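Long-range contacts in molybdopterin-guanine dinucleotide biosynthesis protein A (MobA) (Archaeoglobus fulgidus, PDB 3NGW), which probably transfers a guanine nucleotide from GTP to molybdopterin during molybdenum cofactor biosynthesis: residues Ala4-Gly9 and Val42-Asp47; Lys27-Val32 and Ser55-Ala60; Glu132-Glu137 and Glu154-Val159. All blocks are in the same frame, centred on the assembly; numbering follows the deposited sequence.

Contact 1: residues Ala4-Gly9 and Val42-Asp47; sequences AVLVGG and VFVCRD
Val-5 and Phe-43 lie side by side on one face of two neighbouring parallel strands, and the contact is tight here. Val-5 CB sits 3.6 Å from Phe-43 CD1. Because Val-5 CG1 is anti to the backbone N (chi1 -173°), CG2 stands beside that nitrogen, 3.8 Å from Phe-43 CE1. Ala-4, Leu-6, Val-42 and Val-44 occupy the other face, where Leu-6 CD2 packs 4.0 Å from Val-44 CB. Three backbone bonds hold the strands: Val-5 N reaches Val-42 O at 3.0 Å, Val-44 N gives a bond of 2.8 Å to Val-5 O, and Val-7 N bonds to Val-44 O at 3.1 Å.

Past Leu-6 the strand pairing stops and a water enters, accepting from Gly-8 N and donating to Val-44 O. Yet the backbones come closest at Gly-8, where a CB would clash with Arg-46 N. The Arg-46 chain, extended from CG to NE, runs alongside Gly-8 and brings NH1 3.2 Å from Gly-8 O, the donor 59° out of the carbonyl plane; its NH2 forms a salt bridge with Glu-17. Gly-8 and Gly-9 begin a glycine-rich loop that, as in MobA relatives, probably helps to bind the nucleotide. The strands are joined by a beta-alpha-beta crossover in a GT-A-type fold: helix 28-36 covers the Val-5 and Phe-43 face, helix 72-83 covers the other, and strand 86-90 pairs with the far edge of strand 2-6.

Contact 2: residues Lys27-Val32 and Ser55-Ala60; sequences KLIEWV and SSRYEA
Tyr-58 and Glu-30 meet at about a right angle, joining the first turn of helix 28-36 to the loop between helix 48-55 and strand 62-63 in this GT-A-type alpha/beta fold. The tyrosine ring and the carboxylate are turned 80° apart. The phenol donates to Glu-30 OE2 on the anti side of the carboxylate, with OH and OE2 2.9 Å apart. Glu-30 CG, anti to the carbonyl carbon (chi1 -49°), also lies against the hydroxyl.

The Ile-29 and Tyr-58 side chains cross obliquely, with Ile-29 CG2 3.8 Å from Tyr-58 CE2 and 3.6 Å from Tyr-58 OH, which gives the phenol an apolar neighbour. Arg-57 lies next to its own chain neighbour: its CB sits over one face of the Tyr-58 ring, displaced toward the rim, and a bend at chi3 (63°) swings NE round.

The extended Lys-27 chain runs at about a right angle to Arg-57 and brings NZ over one face of the guanidinium, 3.3 Å from Arg-57 NH2. Two like charges this close would probably repel, but Glu-20 pairs with both, one carboxylate oxygen bonding Lys-27 NZ and the other Arg-57 NH1. The second polar bond at the phenol comes from within the loop: Arg-57 NH2 donates to Tyr-58 OH at 2.9 Å, making this oxygen acceptor to the arginine and donor to Glu-30.

Contact 3: residues Glu132-Glu137 and Glu154-Val159; sequences ESAADE and ERLNVV. With CA (calcium ion), chain B.
Glu-137 packs on Leu-156 and crosses Arg-155 at about a right angle, and its side chain can be followed outward from the helix. CB presses on the leucine, 3.4 Å from Leu-156 CD2, the two side chains sliding past each other in opposite directions. With chi1 at -138°, away from a staggered value, CG is carried to within 3.6 Å of Arg-155 CB. A bend at chi2 (49°) then folds the chain, and CD comes 3.8 Å from Arg-155 CD. At the tip, OE2 touches the methylene rather than the charged end, lying 3.2 Å from Arg-155 CD. Arg-155 NE stays 4.2 Å from OE2, beyond a salt bridge, with the carboxylate and guanidinium planes 29° apart; any attraction is probably modest. The other oxygen, OE1, has a firmer partner in Arg-140, with which it forms a salt bridge. An alanine here would probably leave Arg-140 without its carboxylate mate and open a gap beside the Arg-155 chain, although CB would still meet Leu-156.

Leu-156 also packs on the 3-10 segment before the helix, its CD1 3.8 Å from Ala-134 CB. Asp-136 takes no part in this packing; its OD2 binds a calcium ion at 2.8 Å, together with three waters, and its OD1 pairs with Arg-81.

Asp-114 ties the two segments together, accepting from Ser-133 OG and from the backbone N of Asn-157. Helix 135-143 thus leans against the turn leading into the outermost strand 158-162, which pairs with strand 115-119, while Ala-135 packs on helix 72-83.

How the contacts relate
Contacts 1 and 2 interlock, their segments alternating along the chain (4-9, 27-32, 42-47, 55-60), and their centres are about 11 Å apart. They touch directly: Val-32 of helix 28-36 packs on Val-5 and Phe-43, and Ala-60 meets the same phenylalanine. Contact 3 follows both in sequence and lies on the opposite side of the chain's centre from contact 2, about 30 Å from it between centres; its centre is about 20 Å from that of contact 1. Contacts 1 and 3 reach the same mixed sheet, one at inner strands 2-6 and 40-44, the other at outermost strand 158-162. All three lie within one MobA-like nucleotidyltransferase domain, from core to periphery.

Contact 1: residues Ala4-Gly9 and Val42-Asp47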
loop_
_atom_site.group_PDB
_atom_site.type_symbol
_atom_site.label_atom_id
_atom_site.label_comp_id
_atom_site.label_asym_id
_atom_site.label_seq_id
_atom_site.Cartn_x
_atom_site.Cartn_y
_atom_site.Cartn_z
ATOM N N ALA A 4 -3.933 2.159 -5.081
ATOM C CA ALA A 4 -4.455 0.908 -4.528
ATOM C C ALA A 4 -4.005 0.828 -3.073
ATOM O O ALA A 4 -2.824 0.661 -2.799
ATOM C CB ALA A 4 -3.906 -0.289 -5.314
ATOM N N VAL A 5 -4.944 0.948 -2.140
ATOM C CA VAL A 5 -4.613 0.894 -0.720
ATOM C C VAL A 5 -4.815 -0.524 -0.183
ATOM O O VAL A 5 -5.914 -1.074 -0.254
ATOM C CB VAL A 5 -5.483 1.892 0.080
ATOM C CG1 VAL A 5 -5.024 1.951 1.541
ATOM C CG2 VAL A 5 -5.386 3.285 -0.557
ATOM N N LEU A 6 -3.740 -1.120 0.328
ATOM C CA LEU A 6 -3.796 -2.476 0.864
ATOM C C LEU A 6 -4.279 -2.423 2.315
ATOM O O LEU A 6 -3.543 -1.978 3.196
ATOM C CB LEU A 6 -2.407 -3.127 0.785
ATOM C CG LEU A 6 -1.717 -3.164 -0.582
ATOM C CD1 LEU A 6 -0.339 -3.784 -0.438
ATOM C CD2 LEU A 6 -2.545 -3.956 -1.577
ATOM N N VAL A 7 -5.508 -2.881 2.561
ATOM C CA VAL A 7 -6.088 -2.849 3.906
ATOM C C VAL A 7 -6.457 -4.221 4.466
ATOM O O VAL A 7 -7.184 -4.317 5.455
ATOM C CB VAL A 7 -7.368 -1.962 3.946
ATOM C CG1 VAL A 7 -7.096 -0.621 3.278
ATOM C CG2 VAL A 7 -8.534 -2.675 3.274
ATOM N N GLY A 8 -5.953 -5.278 3.841
ATOM C CA GLY A 8 -6.267 -6.617 4.308
ATOM C C GLY A 8 -5.367 -7.105 5.424
ATOM O O GLY A 8 -5.518 -8.224 5.926
ATOM N N GLY A 9 -4.421 -6.260 5.811
ATOM C CA GLY A 9 -3.505 -6.624 6.868
ATOM C C GLY A 9 -4.216 -6.957 8.165
ATOM O O GLY A 9 -5.061 -6.200 8.642
ATOM N N VAL A 42 -8.854 2.363 -5.104
ATOM C CA VAL A 42 -9.564 1.140 -4.750
ATOM C C VAL A 42 -8.880 0.663 -3.484
ATOM O O VAL A 42 -7.685 0.870 -3.299
ATOM C CB VAL A 42 -9.476 0.011 -5.818
ATOM C CG1 VAL A 42 -10.179 0.437 -7.084
ATOM C CG2 VAL A 42 -8.026 -0.363 -6.084
ATOM N N PHE A 43 -9.654 0.057 -2.600
ATOM C CA PHE A 43 -9.118 -0.462 -1.360
ATOM C C PHE A 43 -9.135 -1.974 -1.493
ATOM O O PHE A 43 -10.198 -2.584 -1.634
ATOM C CB PHE A 43 -9.979 0.016 -0.200
ATOM C CG PHE A 43 -9.931 1.501 -0.002
ATOM C CD1 PHE A 43 -8.976 2.078 0.833
ATOM C CD2 PHE A 43 -10.796 2.331 -0.706
ATOM C CE1 PHE A 43 -8.885 3.476 0.962
ATOM C CE2 PHE A 43 -10.718 3.720 -0.591
ATOM C CZ PHE A 43 -9.759 4.296 0.244
ATOM N N VAL A 44 -7.945 -2.566 -1.475
ATOM C CA VAL A 44 -7.794 -4.005 -1.636
ATOM C C VAL A 44 -7.855 -4.773 -0.323
ATOM O O VAL A 44 -6.952 -4.687 0.510
ATOM C CB VAL A 44 -6.470 -4.333 -2.342
ATOM C CG1 VAL A 44 -6.425 -5.822 -2.694
ATOM C CG2 VAL A 44 -6.331 -3.472 -3.588
ATOM N N CYS A 45 -8.934 -5.529 -0.160
ATOM C CA CYS A 45 -9.170 -6.326 1.038
ATOM C C CYS A 45 -8.564 -7.712 0.909
ATOM O O CYS A 45 -8.259 -8.162 -0.196
ATOM C CB CYS A 45 -10.674 -6.452 1.280
ATOM S SG CYS A 45 -11.525 -4.864 1.298
ATOM N N ARG A 46 -8.406 -8.397 2.037
ATOM C CA ARG A 46 -7.832 -9.743 2.029
ATOM C C ARG A 46 -8.761 -10.775 1.403
ATOM O O ARG A 46 -8.300 -11.793 0.891
ATOM C CB ARG A 46 -7.469 -10.167 3.448
ATOM C CG ARG A 46 -8.609 -10.070 4.409
ATOM C CD ARG A 46 -8.217 -10.581 5.763
ATOM N NE ARG A 46 -9.271 -10.269 6.711
ATOM C CZ ARG A 46 -9.310 -9.170 7.456
ATOM N NH1 ARG A 46 -8.334 -8.271 7.382
ATOM N NH2 ARG A 46 -10.349 -8.959 8.253
ATOM N N ASP A 47 -10.063 -10.513 1.448
ATOM C CA ASP A 47 -11.055 -11.412 0.858
ATOM C C ASP A 47 -12.374 -10.677 0.712
ATOM O O ASP A 47 -12.555 -9.599 1.273
ATOM C CB ASP A 47 -11.241 -12.665 1.718
ATOM C CG ASP A 47 -11.657 -12.344 3.133
ATOM O OD1 ASP A 47 -11.536 -13.229 4.000
ATOM O OD2 ASP A 47 -12.111 -11.213 3.379
HETATM O O HOH W 1 -4.150 -6.059 1.578
#

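Contact 2: residues Lys27-Val32 and Ser55-Ala60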
loop_
_atom_site.group_PDB
_atom_site.type_symbol
_atom_site.label_atom_id
_atom_site.label_comp_id
_atom_site.label_asym_id
_atom_site.label_seq_id
_atom_site.Cartn_x
_atom_site.Cartn_y
_atom_site.Cartn_z
ATOM N N LYS A 27 -10.335 5.678 13.381
ATOM C CA LYS A 27 -9.879 4.377 12.911
ATOM C C LYS A 27 -8.901 4.517 11.747
ATOM O O LYS A 27 -8.963 5.488 10.997
ATOM C CB LYS A 27 -11.076 3.536 12.471
ATOM C CG LYS A 27 -12.029 3.176 13.590
ATOM C CD LYS A 27 -13.109 2.226 13.087
ATOM C CE LYS A 27 -14.059 1.830 14.208
ATOM N NZ LYS A 27 -15.094 0.852 13.762
ATOM N N LEU A 28 -8.002 3.553 11.587
ATOM C CA LEU A 28 -7.049 3.634 10.492
ATOM C C LEU A 28 -7.723 3.600 9.137
ATOM O O LEU A 28 -7.282 4.276 8.214
ATOM C CB LEU A 28 -6.020 2.514 10.578
ATOM C CG LEU A 28 -4.819 2.824 11.464
ATOM C CD1 LEU A 28 -3.863 1.648 11.410
ATOM C CD2 LEU A 28 -4.126 4.101 11.005
ATOM N N ILE A 29 -8.783 2.814 9.004
ATOM C CA ILE A 29 -9.467 2.756 7.719
ATOM C C ILE A 29 -10.036 4.126 7.340
ATOM O O ILE A 29 -10.041 4.492 6.167
ATOM C CB ILE A 29 -10.600 1.714 7.709
ATOM C CG1 ILE A 29 -11.235 1.670 6.325
ATOM C CG2 ILE A 29 -11.624 2.033 8.786
ATOM C CD1 ILE A 29 -10.261 1.260 5.201
ATOM N N GLU A 30 -10.495 4.894 8.325
ATOM C CA GLU A 30 -11.046 6.213 8.032
ATOM C C GLU A 30 -9.921 7.182 7.687
ATOM O O GLU A 30 -10.128 8.150 6.957
ATOM C CB GLU A 30 -11.878 6.710 9.216
ATOM C CG GLU A 30 -12.861 5.645 9.677
ATOM C CD GLU A 30 -13.867 6.116 10.711
ATOM O OE1 GLU A 30 -13.539 7.017 11.521
ATOM O OE2 GLU A 30 -14.985 5.549 10.720
ATOM N N TRP A 31 -8.729 6.910 8.202
ATOM C CA TRP A 31 -7.576 7.740 7.902
ATOM C C TRP A 31 -7.231 7.674 6.416
ATOM O O TRP A 31 -7.087 8.706 5.767
ATOM C CB TRP A 31 -6.361 7.279 8.698
ATOM C CG TRP A 31 -6.137 8.022 9.968
ATOM C CD1 TRP A 31 -6.790 7.850 11.161
ATOM C CD2 TRP A 31 -5.173 9.059 10.183
ATOM N NE1 TRP A 31 -6.286 8.720 12.107
ATOM C CE2 TRP A 31 -5.299 9.474 11.532
ATOM C CE3 TRP A 31 -4.220 9.684 9.365
ATOM C CZ2 TRP A 31 -4.495 10.482 12.080
ATOM C CZ3 TRP A 31 -3.420 10.689 9.913
ATOM C CH2 TRP A 31 -3.568 11.080 11.257
ATOM N N VAL A 32 -7.088 6.458 5.886
ATOM C CA VAL A 32 -6.742 6.274 4.478
ATOM C C VAL A 32 -7.914 6.590 3.551
ATOM O O VAL A 32 -7.716 7.009 2.415
ATOM C CB VAL A 32 -6.199 4.832 4.204
ATOM C CG1 VAL A 32 -4.919 4.612 5.002
ATOM C CG2 VAL A 32 -7.238 3.779 4.572
ATOM N N SER A 55 -17.534 -2.306 2.838
ATOM C CA SER A 55 -18.454 -1.612 1.925
ATOM C C SER A 55 -19.805 -1.279 2.546
ATOM O O SER A 55 -20.482 -0.343 2.114
ATOM C CB SER A 55 -18.690 -2.428 0.651
ATOM O OG SER A 55 -19.492 -3.558 0.936
ATOM N N SER A 56 -20.215 -2.045 3.546
ATOM C CA SER A 56 -21.489 -1.750 4.182
ATOM C C SER A 56 -21.266 -0.633 5.200
ATOM O O SER A 56 -22.214 -0.095 5.761
ATOM C CB SER A 56 -22.074 -3.001 4.857
ATOM O OG SER A 56 -21.203 -3.519 5.847
ATOM N N ARG A 57 -20.007 -0.268 5.420
ATOM C CA ARG A 57 -19.686 0.801 6.354
ATOM C C ARG A 57 -19.341 2.096 5.634
ATOM O O ARG A 57 -19.720 3.178 6.073
ATOM C CB ARG A 57 -18.507 0.398 7.253
ATOM C CG ARG A 57 -18.904 -0.355 8.514
ATOM C CD ARG A 57 -17.720 -1.069 9.164
ATOM N NE ARG A 57 -16.680 -0.154 9.619
ATOM C CZ ARG A 57 -15.499 -0.538 10.097
ATOM N NH1 ARG A 57 -15.206 -1.830 10.184
ATOM N NH2 ARG A 57 -14.608 0.369 10.484
ATOM N N TYR A 58 -18.636 1.980 4.518
ATOM C CA TYR A 58 -18.197 3.146 3.769
ATOM C C TYR A 58 -18.481 3.021 2.279
ATOM O O TYR A 58 -18.401 1.934 1.713
ATOM C CB TYR A 58 -16.695 3.325 3.965
ATOM C CG TYR A 58 -16.256 3.237 5.405
ATOM C CD1 TYR A 58 -16.562 4.246 6.300
ATOM C CD2 TYR A 58 -15.535 2.145 5.874
ATOM C CE1 TYR A 58 -16.162 4.171 7.626
ATOM C CE2 TYR A 58 -15.126 2.061 7.209
ATOM C CZ TYR A 58 -15.442 3.072 8.074
ATOM O OH TYR A 58 -15.064 3.017 9.394
ATOM N N GLU A 59 -18.804 4.147 1.656
ATOM C CA GLU A 59 -19.075 4.204 0.234
ATOM C C GLU A 59 -17.734 4.410 -0.470
ATOM O O GLU A 59 -17.287 5.549 -0.642
ATOM C CB GLU A 59 -19.978 5.391 -0.064
ATOM C CG GLU A 59 -20.628 5.382 -1.424
ATOM C CD GLU A 59 -21.988 4.716 -1.391
ATOM O OE1 GLU A 59 -22.033 3.482 -1.174
ATOM O OE2 GLU A 59 -23.010 5.427 -1.570
ATOM N N ALA A 60 -17.082 3.312 -0.849
ATOM C CA ALA A 60 -15.792 3.361 -1.539
ATOM C C ALA A 60 -15.674 2.081 -2.345
ATOM O O ALA A 60 -16.484 1.180 -2.189
ATOM C CB ALA A 60 -14.646 3.463 -0.530
#

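Contact 3: residues Glu132-Glu137 and Glu154-Val159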
loop_
_atom_site.group_PDB
_atom_site.type_symbol
_atom_site.label_atom_id
_atom_site.label_comp_id
_atom_site.label_asym_id
_atom_site.label_seq_id
_atom_site.Cartn_x
_atom_site.Cartn_y
_atom_site.Cartn_z
ATOM N N GLU A 132 1.102 -2.427 -15.069
ATOM C CA GLU A 132 0.374 -3.644 -15.415
ATOM C C GLU A 132 1.299 -4.761 -15.878
ATOM O O GLU A 132 1.026 -5.946 -15.666
ATOM C CB GLU A 132 -0.624 -3.339 -16.530
ATOM C CG GLU A 132 -1.375 -4.544 -17.049
ATOM C CD GLU A 132 -2.412 -4.171 -18.092
ATOM O OE1 GLU A 132 -3.429 -3.542 -17.722
ATOM O OE2 GLU A 132 -2.206 -4.489 -19.288
ATOM N N SER A 133 2.397 -4.373 -16.516
ATOM C CA SER A 133 3.360 -5.330 -17.053
ATOM C C SER A 133 4.030 -6.206 -15.991
ATOM O O SER A 133 4.649 -7.221 -16.321
ATOM C CB SER A 133 4.416 -4.582 -17.863
ATOM O OG SER A 133 4.982 -3.512 -17.120
ATOM N N ALA A 134 3.880 -5.811 -14.728
ATOM C CA ALA A 134 4.441 -6.532 -13.594
ATOM C C ALA A 134 3.481 -7.581 -13.029
ATOM O O ALA A 134 3.879 -8.424 -12.234
ATOM C CB ALA A 134 4.809 -5.543 -12.504
ATOM N N ALA A 135 2.220 -7.532 -13.446
ATOM C CA ALA A 135 1.205 -8.458 -12.945
ATOM C C ALA A 135 1.442 -9.959 -13.158
ATOM O O ALA A 135 1.126 -10.758 -12.278
ATOM C CB ALA A 135 -0.162 -8.079 -13.501
ATOM N N ASP A 136 1.978 -10.348 -14.310
ATOM C CA ASP A 136 2.208 -11.761 -14.573
ATOM C C ASP A 136 3.187 -12.396 -13.607
ATOM O O ASP A 136 2.933 -13.477 -13.086
ATOM C CB ASP A 136 2.712 -11.978 -16.002
ATOM C CG ASP A 136 1.666 -11.655 -17.043
ATOM O OD1 ASP A 136 0.485 -12.002 -16.826
ATOM O OD2 ASP A 136 2.024 -11.060 -18.085
ATOM N N GLU A 137 4.313 -11.733 -13.382
ATOM C CA GLU A 137 5.318 -12.263 -12.474
ATOM C C GLU A 137 4.772 -12.345 -11.044
ATOM O O GLU A 137 5.098 -13.273 -10.296
ATOM C CB GLU A 137 6.582 -11.402 -12.521
ATOM C CG GLU A 137 7.860 -12.221 -12.514
ATOM C CD GLU A 137 7.836 -13.347 -13.540
ATOM O OE1 GLU A 137 7.667 -13.060 -14.751
ATOM O OE2 GLU A 137 7.979 -14.520 -13.128
ATOM N N GLU A 154 12.698 -9.713 -8.767
ATOM C CA GLU A 154 13.991 -9.988 -9.383
ATOM C C GLU A 154 13.842 -10.379 -10.844
ATOM O O GLU A 154 14.770 -10.211 -11.632
ATOM C CB GLU A 154 14.721 -11.090 -8.613
ATOM C CG GLU A 154 15.421 -10.594 -7.354
ATOM C CD GLU A 154 15.972 -11.722 -6.503
ATOM O OE1 GLU A 154 16.720 -11.430 -5.540
ATOM O OE2 GLU A 154 15.650 -12.898 -6.792
ATOM N N ARG A 155 12.670 -10.895 -11.200
ATOM C CA ARG A 155 12.397 -11.290 -12.578
ATOM C C ARG A 155 11.751 -10.159 -13.385
ATOM O O ARG A 155 11.346 -10.362 -14.528
ATOM C CB ARG A 155 11.475 -12.510 -12.609
ATOM C CG ARG A 155 12.162 -13.851 -12.419
ATOM C CD ARG A 155 11.160 -14.968 -12.679
ATOM N NE ARG A 155 11.775 -16.232 -13.078
ATOM C CZ ARG A 155 12.550 -16.980 -12.297
ATOM N NH1 ARG A 155 12.818 -16.593 -11.056
ATOM N NH2 ARG A 155 13.048 -18.124 -12.755
ATOM N N LEU A 156 11.661 -8.972 -12.791
ATOM C CA LEU A 156 11.055 -7.819 -13.456
ATOM C C LEU A 156 12.028 -6.653 -13.576
ATOM O O LEU A 156 13.030 -6.597 -12.871
ATOM C CB LEU A 156 9.824 -7.349 -12.673
ATOM C CG LEU A 156 8.664 -8.330 -12.515
ATOM C CD1 LEU A 156 7.663 -7.784 -11.514
ATOM C CD2 LEU A 156 8.011 -8.575 -13.862
ATOM N N ASN A 157 11.723 -5.717 -14.467
ATOM C CA ASN A 157 12.563 -4.540 -14.640
ATOM C C ASN A 157 12.139 -3.521 -13.581
ATOM O O ASN A 157 11.195 -2.759 -13.782
ATOM C CB ASN A 157 12.384 -3.972 -16.055
ATOM C CG ASN A 157 13.069 -2.624 -16.245
ATOM O OD1 ASN A 157 14.227 -2.436 -15.856
ATOM N ND2 ASN A 157 12.358 -1.682 -16.862
ATOM N N VAL A 158 12.838 -3.523 -12.449
ATOM C CA VAL A 158 12.525 -2.627 -11.338
ATOM C C VAL A 158 13.475 -1.435 -11.192
ATOM O O VAL A 158 14.690 -1.575 -11.334
ATOM C CB VAL A 158 12.521 -3.402 -9.996
ATOM C CG1 VAL A 158 12.065 -2.489 -8.867
ATOM C CG2 VAL A 158 11.610 -4.623 -10.097
ATOM N N VAL A 159 12.906 -0.265 -10.904
ATOM C CA VAL A 159 13.684 0.955 -10.704
ATOM C C VAL A 159 13.653 1.308 -9.224
ATOM O O VAL A 159 12.611 1.694 -8.700
ATOM C CB VAL A 159 13.101 2.163 -11.486
ATOM C CG1 VAL A 159 13.839 3.440 -11.092
ATOM C CG2 VAL A 159 13.238 1.935 -12.982
HETATM CA CA CA B . -0.307 -11.493 -19.594
HETATM O O HOH W 2 -0.917 -9.216 -17.959
HETATM O O HOH W 3 -0.746 -14.181 -19.051
HETATM O O HOH W 4 -2.450 -11.509 -18.141
#